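Kappa-carrageenase (Zobellia galactanivorans, PDB 5OCR) probably hydrolyses kappa-carrageenan, a sulfated red-algal galactan, through its family 16 glycoside hydrolase domain, a jelly roll that is one part of a longer protein. Local coordinates at residues 46-51 with 118-123; 154-159 with 189-194; 161-166 with 185-190. All blocks are in the same frame, centred on the assembly; numbering follows the deposited sequence.

Contact 1 of 3, residues 46-51 with 118-123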
loop_
_atom_site.group_PDB
_atom_site.type_symbol
_atom_site.label_atom_id
_atom_site.label_comp_id
_atom_site.label_asym_id
_atom_site.label_seq_id
_atom_site.Cartn_x
_atom_site.Cartn_y
_atom_site.Cartn_z
ATOM N N ASN A 46 11.444 11.743 -2.827
ATOM C CA ASN A 46 11.690 10.578 -2.048
ATOM C C ASN A 46 10.505 9.573 -2.063
ATOM O O ASN A 46 10.003 9.204 -1.014
ATOM C CB ASN A 46 12.015 11.125 -0.661
ATOM C CG ASN A 46 13.018 12.273 -0.750
ATOM O OD1 ASN A 46 14.139 12.075 -1.190
ATOM N ND2 ASN A 46 12.591 13.465 -0.398
ATOM N N LEU A 47 10.061 9.134 -3.248
ATOM C CA LEU A 47 8.823 8.248 -3.366
ATOM C C LEU A 47 9.218 6.864 -3.873
ATOM O O LEU A 47 10.312 6.731 -4.464
ATOM C CB LEU A 47 7.773 8.913 -4.295
ATOM C CG LEU A 47 7.280 10.268 -3.777
ATOM C CD1 LEU A 47 6.396 10.967 -4.794
ATOM C CD2 LEU A 47 6.571 10.107 -2.408
ATOM N N PRO A 48 8.345 5.817 -3.701
ATOM C CA PRO A 48 8.782 4.467 -4.109
ATOM C C PRO A 48 9.208 4.380 -5.548
ATOM O O PRO A 48 8.627 5.022 -6.457
ATOM C CB PRO A 48 7.539 3.551 -3.900
ATOM C CG PRO A 48 6.530 4.351 -3.194
ATOM C CD PRO A 48 7.037 5.772 -3.012
ATOM N N ASN A 49 10.277 3.615 -5.741
ATOM C CA ASN A 49 10.669 3.132 -7.086
ATOM C C ASN A 49 9.501 2.377 -7.694
ATOM O O ASN A 49 8.941 1.499 -7.055
ATOM C CB ASN A 49 11.913 2.240 -6.954
ATOM C CG ASN A 49 13.168 3.066 -6.762
ATOM O OD1 ASN A 49 13.309 4.142 -7.368
ATOM N ND2 ASN A 49 14.091 2.579 -5.921
ATOM N N THR A 50 9.019 2.808 -8.843
ATOM C CA THR A 50 7.957 2.077 -9.484
ATOM C C THR A 50 8.475 1.950 -10.872
ATOM O O THR A 50 8.969 2.933 -11.458
ATOM C CB THR A 50 6.657 2.872 -9.483
ATOM O OG1 THR A 50 6.982 4.245 -9.736
ATOM C CG2 THR A 50 6.018 2.834 -8.088
ATOM N N SER A 51 8.425 0.743 -11.390
ATOM C CA SER A 51 8.996 0.533 -12.727
ATOM C C SER A 51 7.895 0.705 -13.757
ATOM O O SER A 51 8.176 0.904 -14.954
ATOM C CB SER A 51 9.672 -0.849 -12.804
ATOM O OG SER A 51 8.835 -1.845 -12.241
ATOM N N SER A 118 -3.851 0.912 -1.824
ATOM C CA SER A 118 -2.976 0.245 -0.846
ATOM C C SER A 118 -2.692 1.156 0.329
ATOM O O SER A 118 -2.661 2.421 0.198
ATOM C CB SER A 118 -1.666 -0.247 -1.490
ATOM O OG SER A 118 -0.803 0.834 -1.807
ATOM N N PHE A 119 -2.589 0.534 1.519
ATOM C CA PHE A 119 -2.089 1.262 2.713
ATOM C C PHE A 119 -0.924 0.393 3.196
ATOM O O PHE A 119 -1.091 -0.825 3.404
ATOM C CB PHE A 119 -3.241 1.250 3.748
ATOM C CG PHE A 119 -2.881 1.824 5.094
ATOM C CD1 PHE A 119 -2.009 2.984 5.230
ATOM C CD2 PHE A 119 -3.564 1.364 6.255
ATOM C CE1 PHE A 119 -1.795 3.510 6.513
ATOM C CE2 PHE A 119 -3.329 1.929 7.504
ATOM C CZ PHE A 119 -2.433 3.008 7.642
ATOM N N TRP A 120 0.260 0.984 3.395
ATOM C CA TRP A 120 1.420 0.117 3.618
ATOM C C TRP A 120 2.542 0.902 4.242
ATOM O O TRP A 120 2.532 2.149 4.218
ATOM C CB TRP A 120 1.850 -0.574 2.297
ATOM C CG TRP A 120 2.151 0.339 1.132
ATOM C CD1 TRP A 120 1.268 1.235 0.458
ATOM C CD2 TRP A 120 3.437 0.465 0.452
ATOM N NE1 TRP A 120 1.924 1.843 -0.565
ATOM C CE2 TRP A 120 3.256 1.458 -0.592
ATOM C CE3 TRP A 120 4.674 -0.170 0.587
ATOM C CZ2 TRP A 120 4.295 1.777 -1.514
ATOM C CZ3 TRP A 120 5.759 0.228 -0.275
ATOM C CH2 TRP A 120 5.572 1.151 -1.317
ATOM N N LEU A 121 3.471 0.182 4.854
ATOM C CA LEU A 121 4.592 0.807 5.628
ATOM C C LEU A 121 5.845 0.266 4.963
ATOM O O LEU A 121 5.921 -0.917 4.693
ATOM C CB LEU A 121 4.561 0.395 7.132
ATOM C CG LEU A 121 3.109 0.285 7.708
ATOM C CD1 LEU A 121 3.120 -0.327 9.112
ATOM C CD2 LEU A 121 2.464 1.676 7.746
ATOM N N TYR A 122 6.885 1.098 4.675
ATOM C CA TYR A 122 8.059 0.512 4.059
ATOM C C TYR A 122 9.289 1.326 4.452
ATOM O O TYR A 122 9.189 2.521 4.759
ATOM C CB TYR A 122 7.977 0.378 2.533
ATOM C CG TYR A 122 8.162 1.644 1.740
ATOM C CD1 TYR A 122 7.183 2.652 1.749
ATOM C CD2 TYR A 122 9.277 1.799 0.960
ATOM C CE1 TYR A 122 7.326 3.818 0.988
ATOM C CE2 TYR A 122 9.434 2.925 0.182
ATOM C CZ TYR A 122 8.472 3.943 0.216
ATOM O OH TYR A 122 8.717 5.058 -0.551
ATOM N N SER A 123 10.428 0.610 4.508
ATOM C CA SER A 123 11.721 1.284 4.843
ATOM C C SER A 123 12.565 1.610 3.668
ATOM O O SER A 123 12.255 1.281 2.540
ATOM C CB SER A 123 12.625 0.377 5.650
ATOM O OG SER A 123 12.945 -0.832 4.942
#
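Pro48 packs against the six-membered ring of Trp120 and the phenol of Tyr122 in a small apolar contact at the surface of the jelly roll. Pro48 belongs to the long loop between strands 21-23 and 54-55, and the two aromatics, two residues apart, extend from the same side of strand 115-122. Pro48 CG is the atom that meets both aromatics, with Trp120 CZ2 at 3.8 Å and Tyr122 CZ at 3.9 Å from it. Along the same pyrrolidine, CB approaches Trp120 CH2 at 4.0 Å, while CD turns to the phenol and comes within 3.1 Å of Tyr122 OH. That last approach is tight, and it is plain contact: Pro48 N, 3.3 Å from Tyr122 OH, has no hydrogen to give. The proline crosses the tyrosine at about a right angle and meets both rings obliquely. Trp120 and Tyr122 in turn lean on each other, with Trp120 CH2 lying 3.8 Å above the Tyr122 ring plane, displaced toward its rim. Both have CG between the backbone N and the carbonyl carbon (chi1 56° and 76°), which starts both side chains off the strand in the same way.

Polar atoms around this cluster are engaged elsewhere. Tyr122 OH is hydrogen-bonded to Lys92 NZ, which also reaches Asn46 O, while Trp120 NE1 is bonded to Ser238 OG; Pro48 O takes the indole N-H of Trp55. Trp120 also touches Glu138 and Asp140 on strand 134-144, whose Glu-Ile-Asp-Val-Val-Glu run matches the catalytic signature of family 16, and a bound glycerol lies about 4 Å from its side chain. An aromatic platform beside that strand, with a loop laid against it, is consistent with the wall of the substrate cleft of a family 16 jelly roll.

Contact 2 of 3, residues 154-159 with 189-194. Unlike the reference sequence in segment 189-194: Trp194 (reference Met). Residue 193 of segment 189-194 comes from a tag, linker or insertion.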
loop_
_atom_site.group_PDB
_atom_site.type_symbol
_atom_site.label_atom_id
_atom_site.label_comp_id
_atom_site.label_asym_id
_atom_site.label_seq_id
_atom_site.Cartn_x
_atom_site.Cartn_y
_atom_site.Cartn_z
ATOM N N GLN A 154 -7.764 -17.898 -8.579
ATOM C CA GLN A 154 -7.850 -16.574 -9.102
ATOM C C GLN A 154 -8.714 -15.686 -8.171
ATOM O O GLN A 154 -9.910 -15.972 -7.959
ATOM C CB GLN A 154 -8.485 -16.622 -10.510
ATOM C CG GLN A 154 -8.703 -15.215 -11.056
ATOM C CD GLN A 154 -7.429 -14.441 -11.157
ATOM O OE1 GLN A 154 -6.530 -14.819 -11.913
ATOM N NE2 GLN A 154 -7.317 -13.332 -10.401
ATOM N N ASP A 155 -8.147 -14.591 -7.631
ATOM C CA ASP A 155 -8.958 -13.734 -6.791
ATOM C C ASP A 155 -9.881 -12.844 -7.637
ATOM O O ASP A 155 -9.642 -12.576 -8.818
ATOM C CB ASP A 155 -8.055 -12.816 -5.957
ATOM C CG ASP A 155 -7.349 -13.559 -4.785
ATOM O OD1 ASP A 155 -7.632 -14.785 -4.486
ATOM O OD2 ASP A 155 -6.551 -12.882 -4.084
ATOM N N ASP A 156 -10.920 -12.322 -6.974
ATOM C CA ASP A 156 -11.843 -11.357 -7.604
ATOM C C ASP A 156 -11.900 -10.142 -6.675
ATOM O O ASP A 156 -11.040 -9.978 -5.797
ATOM C CB ASP A 156 -13.264 -11.932 -7.837
ATOM C CG ASP A 156 -13.952 -12.418 -6.535
ATOM O OD1 ASP A 156 -14.905 -13.253 -6.567
ATOM O OD2 ASP A 156 -13.600 -11.948 -5.427
ATOM N N ILE A 157 -12.836 -9.247 -6.969
ATOM C CA ILE A 157 -12.882 -7.945 -6.305
ATOM C C ILE A 157 -13.091 -8.065 -4.740
ATOM O O ILE A 157 -12.722 -7.178 -4.000
ATOM C CB ILE A 157 -13.970 -7.087 -6.939
ATOM C CG1 ILE A 157 -13.737 -5.625 -6.516
ATOM C CG2 ILE A 157 -15.342 -7.478 -6.420
ATOM C CD1 ILE A 157 -13.802 -4.550 -7.583
ATOM N N TYR A 158 -13.661 -9.163 -4.260
ATOM C CA TYR A 158 -13.929 -9.297 -2.815
ATOM C C TYR A 158 -12.683 -9.723 -2.006
ATOM O O TYR A 158 -12.679 -9.663 -0.764
ATOM C CB TYR A 158 -14.992 -10.371 -2.646
ATOM C CG TYR A 158 -16.327 -9.915 -3.217
ATOM C CD1 TYR A 158 -17.175 -9.070 -2.462
ATOM C CD2 TYR A 158 -16.745 -10.329 -4.479
ATOM C CE1 TYR A 158 -18.416 -8.672 -2.987
ATOM C CE2 TYR A 158 -17.984 -9.881 -5.014
ATOM C CZ TYR A 158 -18.772 -9.077 -4.262
ATOM O OH TYR A 158 -20.028 -8.692 -4.760
ATOM N N ASP A 159 -11.680 -10.232 -2.728
ATOM C CA ASP A 159 -10.454 -10.730 -2.068
ATOM C C ASP A 159 -9.474 -9.569 -1.841
ATOM O O ASP A 159 -9.259 -8.751 -2.744
ATOM C CB ASP A 159 -9.778 -11.785 -2.951
ATOM C CG ASP A 159 -10.708 -13.031 -3.150
ATOM O OD1 ASP A 159 -11.212 -13.579 -2.150
ATOM O OD2 ASP A 159 -10.938 -13.476 -4.307
ATOM N N LYS A 189 -4.405 -13.547 3.070
ATOM C CA LYS A 189 -5.506 -13.247 2.144
ATOM C C LYS A 189 -6.765 -13.203 3.019
ATOM O O LYS A 189 -6.881 -13.954 4.041
ATOM C CB LYS A 189 -5.600 -14.383 1.109
ATOM C CG LYS A 189 -4.493 -14.237 0.056
ATOM C CD LYS A 189 -4.665 -15.233 -1.094
ATOM C CE LYS A 189 -3.656 -14.983 -2.217
ATOM N NZ LYS A 189 -4.032 -13.769 -3.033
ATOM N N TRP A 190 -7.676 -12.285 2.703
ATOM C CA TRP A 190 -8.985 -12.288 3.371
ATOM C C TRP A 190 -10.031 -11.938 2.382
ATOM O O TRP A 190 -9.824 -11.063 1.556
ATOM C CB TRP A 190 -8.993 -11.290 4.534
ATOM C CG TRP A 190 -10.263 -11.287 5.337
ATOM C CD1 TRP A 190 -10.707 -12.197 6.289
ATOM C CD2 TRP A 190 -11.301 -10.280 5.277
ATOM N NE1 TRP A 190 -11.939 -11.790 6.808
ATOM C CE2 TRP A 190 -12.348 -10.682 6.247
ATOM C CE3 TRP A 190 -11.440 -9.063 4.581
ATOM C CZ2 TRP A 190 -13.493 -9.912 6.456
ATOM C CZ3 TRP A 190 -12.589 -8.302 4.827
ATOM C CH2 TRP A 190 -13.566 -8.713 5.758
ATOM N N ARG A 191 -11.179 -12.653 2.411
ATOM C CA ARG A 191 -12.327 -12.355 1.587
ATOM C C ARG A 191 -13.428 -11.594 2.306
ATOM O O ARG A 191 -13.962 -12.059 3.387
ATOM C CB ARG A 191 -12.867 -13.666 0.921
ATOM C CG ARG A 191 -13.928 -13.293 -0.091
ATOM C CD ARG A 191 -14.445 -14.679 -0.703
ATOM N NE ARG A 191 -15.407 -14.381 -1.781
ATOM C CZ ARG A 191 -15.065 -14.021 -3.034
ATOM N NH1 ARG A 191 -13.750 -13.905 -3.343
ATOM N NH2 ARG A 191 -16.005 -13.721 -3.969
ATOM N N ALA A 192 -13.801 -10.404 1.769
ATOM C CA ALA A 192 -14.768 -9.518 2.455
ATOM C C ALA A 192 -16.189 -9.953 2.059
ATOM O O ALA A 192 -16.365 -10.533 0.953
ATOM C CB ALA A 192 -14.504 -8.067 1.980
ATOM N N PRO A 193 -17.165 -9.640 2.916
ATOM C CA PRO A 193 -18.567 -9.910 2.508
ATOM C C PRO A 193 -19.149 -8.728 1.709
ATOM O O PRO A 193 -20.353 -8.738 1.338
ATOM C CB PRO A 193 -19.258 -10.126 3.870
ATOM C CG PRO A 193 -18.533 -9.134 4.778
ATOM C CD PRO A 193 -17.071 -9.284 4.350
ATOM N N TRP A 194 -18.355 -7.698 1.402
ATOM C CA TRP A 194 -18.798 -6.485 0.662
ATOM C C TRP A 194 -17.720 -6.142 -0.341
ATOM O O TRP A 194 -16.596 -6.641 -0.241
ATOM C CB TRP A 194 -18.976 -5.284 1.658
ATOM C CG TRP A 194 -18.096 -5.390 2.887
ATOM C CD1 TRP A 194 -18.439 -5.720 4.204
ATOM C CD2 TRP A 194 -16.655 -5.068 2.944
ATOM N NE1 TRP A 194 -17.347 -5.670 5.033
ATOM C CE2 TRP A 194 -16.236 -5.286 4.323
ATOM C CE3 TRP A 194 -15.733 -4.627 2.020
ATOM C CZ2 TRP A 194 -14.904 -5.056 4.729
ATOM C CZ3 TRP A 194 -14.398 -4.460 2.414
ATOM C CH2 TRP A 194 -14.008 -4.638 3.739
#
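Arg191 and Asp156 form the main ionic grip, end-on and two-pronged. Arg191 NH2 reaches Asp156 OD1 at 2.9 Å, nearly straight (167°), within the guanidinium plane and on the oxygen's syn lone pair. Arg191 NH1 bonds Asp156 OD2, which lies tilted from the guanidinium plane; the carboxylate and guanidinium planes are 47° apart. NH1 also makes a weak, bent bond of 2.8 Å to Asp159 OD1. Away from this network, Lys189 NZ bridges to Asp155 OD2 at 2.9 Å and to Asp148 beyond the segments.

Backbone N-H groups of the same loop hold the carboxylates in place. Tyr158 N bonds Asp156 OD2 in an Asx turn, from the face opposite to NH1, and Asp156 N bonds Asp159 OD2 at 2.9 Å, within a type I turn from Asp156 to Asp159.

The backbone adds one bond, Ala192 N to Tyr158 O at 2.9 Å, next to the antiparallel non-hydrogen-bonded pair Asp159-Arg191.

Tyr158 packs with CB over the guanidinium centre and its ring edge, at CD1, toward Trp194 O.

Within the segments three carboxylates face two cations, Lys189 also serving Asp148 and Asp161; charge chiefly pins the loop, and the guanidinium probably offsets Asp156-Asp159 repulsion.

Contact 3 of 3, residues 161-166 with 185-190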
loop_
_atom_site.group_PDB
_atom_site.type_symbol
_atom_site.label_atom_id
_atom_site.label_comp_id
_atom_site.label_asym_id
_atom_site.label_seq_id
_atom_site.Cartn_x
_atom_site.Cartn_y
_atom_site.Cartn_z
ATOM N N ASP A 161 -5.361 -8.639 -0.036
ATOM C CA ASP A 161 -4.083 -9.192 0.409
ATOM C C ASP A 161 -3.495 -8.283 1.457
ATOM O O ASP A 161 -3.665 -7.063 1.403
ATOM C CB ASP A 161 -3.136 -9.194 -0.776
ATOM C CG ASP A 161 -3.687 -10.065 -1.923
ATOM O OD1 ASP A 161 -3.968 -11.238 -1.625
ATOM O OD2 ASP A 161 -3.918 -9.565 -3.063
ATOM N N LEU A 162 -2.834 -8.900 2.429
ATOM C CA LEU A 162 -2.363 -8.208 3.599
ATOM C C LEU A 162 -0.954 -8.752 3.864
ATOM O O LEU A 162 -0.679 -9.249 4.937
ATOM C CB LEU A 162 -3.304 -8.315 4.824
ATOM C CG LEU A 162 -4.807 -8.113 4.526
ATOM C CD1 LEU A 162 -5.511 -9.461 4.254
ATOM C CD2 LEU A 162 -5.427 -7.553 5.795
ATOM N N ASN A 163 0.003 -8.539 2.949
ATOM C CA ASN A 163 1.244 -9.335 2.958
ATOM C C ASN A 163 2.456 -8.644 3.557
ATOM O O ASN A 163 2.407 -7.446 3.714
ATOM C CB ASN A 163 1.640 -9.593 1.495
ATOM C CG ASN A 163 0.644 -10.504 0.834
ATOM O OD1 ASN A 163 0.027 -11.326 1.501
ATOM N ND2 ASN A 163 0.560 -10.459 -0.462
ATOM N N LEU A 164 3.432 -9.443 3.988
ATOM C CA LEU A 164 4.720 -8.888 4.411
ATOM C C LEU A 164 5.791 -9.146 3.360
ATOM O O LEU A 164 5.788 -10.194 2.718
ATOM C CB LEU A 164 5.230 -9.644 5.628
ATOM C CG LEU A 164 4.316 -9.458 6.854
ATOM C CD1 LEU A 164 4.629 -10.484 7.958
ATOM C CD2 LEU A 164 4.251 -8.048 7.355
ATOM N N HIS A 165 6.752 -8.224 3.248
ATOM C CA HIS A 165 7.838 -8.392 2.246
ATOM C C HIS A 165 9.098 -7.960 2.961
ATOM O O HIS A 165 9.078 -7.056 3.781
ATOM C CB HIS A 165 7.686 -7.469 1.044
ATOM C CG HIS A 165 6.423 -7.656 0.264
ATOM N ND1 HIS A 165 6.399 -8.311 -0.950
ATOM C CD2 HIS A 165 5.110 -7.266 0.542
ATOM C CE1 HIS A 165 5.129 -8.325 -1.409
ATOM N NE2 HIS A 165 4.345 -7.669 -0.491
ATOM N N ALA A 166 10.197 -8.652 2.673
ATOM C CA ALA A 166 11.499 -8.154 3.154
ATOM C C ALA A 166 12.640 -8.505 2.214
ATOM O O ALA A 166 12.539 -9.349 1.393
ATOM C CB ALA A 166 11.821 -8.766 4.526
ATOM N N GLU A 185 4.754 -17.514 6.815
ATOM C CA GLU A 185 5.322 -16.402 7.524
ATOM C C GLU A 185 4.841 -15.023 7.033
ATOM O O GLU A 185 4.820 -14.070 7.828
ATOM C CB GLU A 185 6.842 -16.576 7.517
ATOM C CG GLU A 185 7.159 -17.955 8.151
ATOM C CD GLU A 185 8.627 -18.285 8.147
ATOM O OE1 GLU A 185 9.391 -17.339 8.015
ATOM O OE2 GLU A 185 9.000 -19.496 8.246
ATOM N N GLN A 186 4.448 -14.950 5.748
ATOM C CA GLN A 186 4.327 -13.655 5.095
ATOM C C GLN A 186 3.083 -13.389 4.278
ATOM O O GLN A 186 2.869 -12.281 3.892
ATOM C CB GLN A 186 5.553 -13.318 4.268
ATOM C CG GLN A 186 6.824 -13.232 5.102
ATOM C CD GLN A 186 8.034 -12.962 4.312
ATOM O OE1 GLN A 186 9.096 -13.530 4.611
ATOM N NE2 GLN A 186 7.915 -12.128 3.271
ATOM N N LEU A 187 2.301 -14.391 3.940
ATOM C CA LEU A 187 1.137 -14.168 3.030
ATOM C C LEU A 187 -0.131 -14.167 3.853
ATOM O O LEU A 187 -0.423 -15.179 4.525
ATOM C CB LEU A 187 1.080 -15.298 1.962
ATOM C CG LEU A 187 0.043 -15.117 0.843
ATOM C CD1 LEU A 187 0.624 -15.545 -0.523
ATOM C CD2 LEU A 187 -1.242 -15.958 1.118
ATOM N N ASN A 188 -0.961 -13.119 3.678
ATOM C CA ASN A 188 -2.296 -13.152 4.212
ATOM C C ASN A 188 -3.307 -12.799 3.136
ATOM O O ASN A 188 -3.146 -11.830 2.417
ATOM C CB ASN A 188 -2.427 -12.082 5.321
ATOM C CG ASN A 188 -1.630 -12.417 6.527
ATOM O OD1 ASN A 188 -1.720 -13.511 7.090
ATOM N ND2 ASN A 188 -0.781 -11.488 6.919
ATOM N N LYS A 189 -4.405 -13.547 3.070
ATOM C CA LYS A 189 -5.506 -13.247 2.144
ATOM C C LYS A 189 -6.765 -13.203 3.019
ATOM O O LYS A 189 -6.881 -13.954 4.041
ATOM C CB LYS A 189 -5.600 -14.383 1.109
ATOM C CG LYS A 189 -4.493 -14.237 0.056
ATOM C CD LYS A 189 -4.665 -15.233 -1.094
ATOM C CE LYS A 189 -3.656 -14.983 -2.217
ATOM N NZ LYS A 189 -4.032 -13.769 -3.033
ATOM N N TRP A 190 -7.676 -12.285 2.703
ATOM C CA TRP A 190 -8.985 -12.288 3.371
ATOM C C TRP A 190 -10.031 -11.938 2.382
ATOM O O TRP A 190 -9.824 -11.063 1.556
ATOM C CB TRP A 190 -8.993 -11.290 4.534
ATOM C CG TRP A 190 -10.263 -11.287 5.337
ATOM C CD1 TRP A 190 -10.707 -12.197 6.289
ATOM C CD2 TRP A 190 -11.301 -10.280 5.277
ATOM N NE1 TRP A 190 -11.939 -11.790 6.808
ATOM C CE2 TRP A 190 -12.348 -10.682 6.247
ATOM C CE3 TRP A 190 -11.440 -9.063 4.581
ATOM C CZ2 TRP A 190 -13.493 -9.912 6.456
ATOM C CZ3 TRP A 190 -12.589 -8.302 4.827
ATOM C CH2 TRP A 190 -13.566 -8.713 5.758
#
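Two flat amides, those of Asn188 and Gln186, each present an N-H at the edge to a backbone carbonyl of the facing strand. Asn188 ND2 bonds Leu162 O at 3.0 Å, with the acceptor close to the amide plane. Gln186 NE2 reaches Leu164 O at 2.9 Å, likewise with the acceptor near its amide plane, but the donor stands 57° above the plane of the carbonyl; the same nitrogen also bonds Lys177 O. A third amide, that of Asn163, serves as acceptor: Asn188 N points at its OD1 at 3.0 Å, almost in line with its C=O bond.

These side chains stand in for backbone partners. Leu162 N bonds Asn188 O at 2.9 Å and Leu164 N bonds Gln186 O at 2.9 Å, but the return bonds of a regular antiparallel ladder are supplied by amides. The low psi of Leu162, 64°, goes with this break in regular pairing.

At the antiparallel non-hydrogen-bonded pair Asp161-Lys189 the side chains run side by side, pointing the same way. Lys189 NZ meets Asp161 OD1 on its syn side at 2.9 Å, the same ammonium being bridged to Asp148, while Asp161 OD2 is held by Gln146. Leu162 CD1 packs on Trp190 CB at 3.9 Å, and Leu162, Leu164 and Asn188 all touch Trp214 of strand 211-216.

The contact lays the end of helix 183-186, the loop after it and the start of strand 189-191 along 159-170, which pairs with 134-144 as well: an irregular antiparallel pairing in the beta-jellyroll of a family 16 hydrolase.

Contacts 2 and 3 are continuous. Both draw on strand 189-191 and its neighbour 159-170 or the loop leading into it, and they share Trp190 and Lys189, whose ammonium joins Asp155 of one to Asp161 of the other; those carboxylates come within 3.9 Å (Asp155 OD2 to Asp161 OD1), so the shared cation probably relieves their repulsion. Contact 3, with seven buried residues, relies mainly on amide and backbone hydrogen bonds beside one salt bridge, whereas contact 2, farther from the chain centre, relies on salt bridges. Contact 1 stands apart at the surface, van der Waals contact only, without polar bonds between its segments. Strand 134-144, between 115-122 and 159-170, connects the two regions.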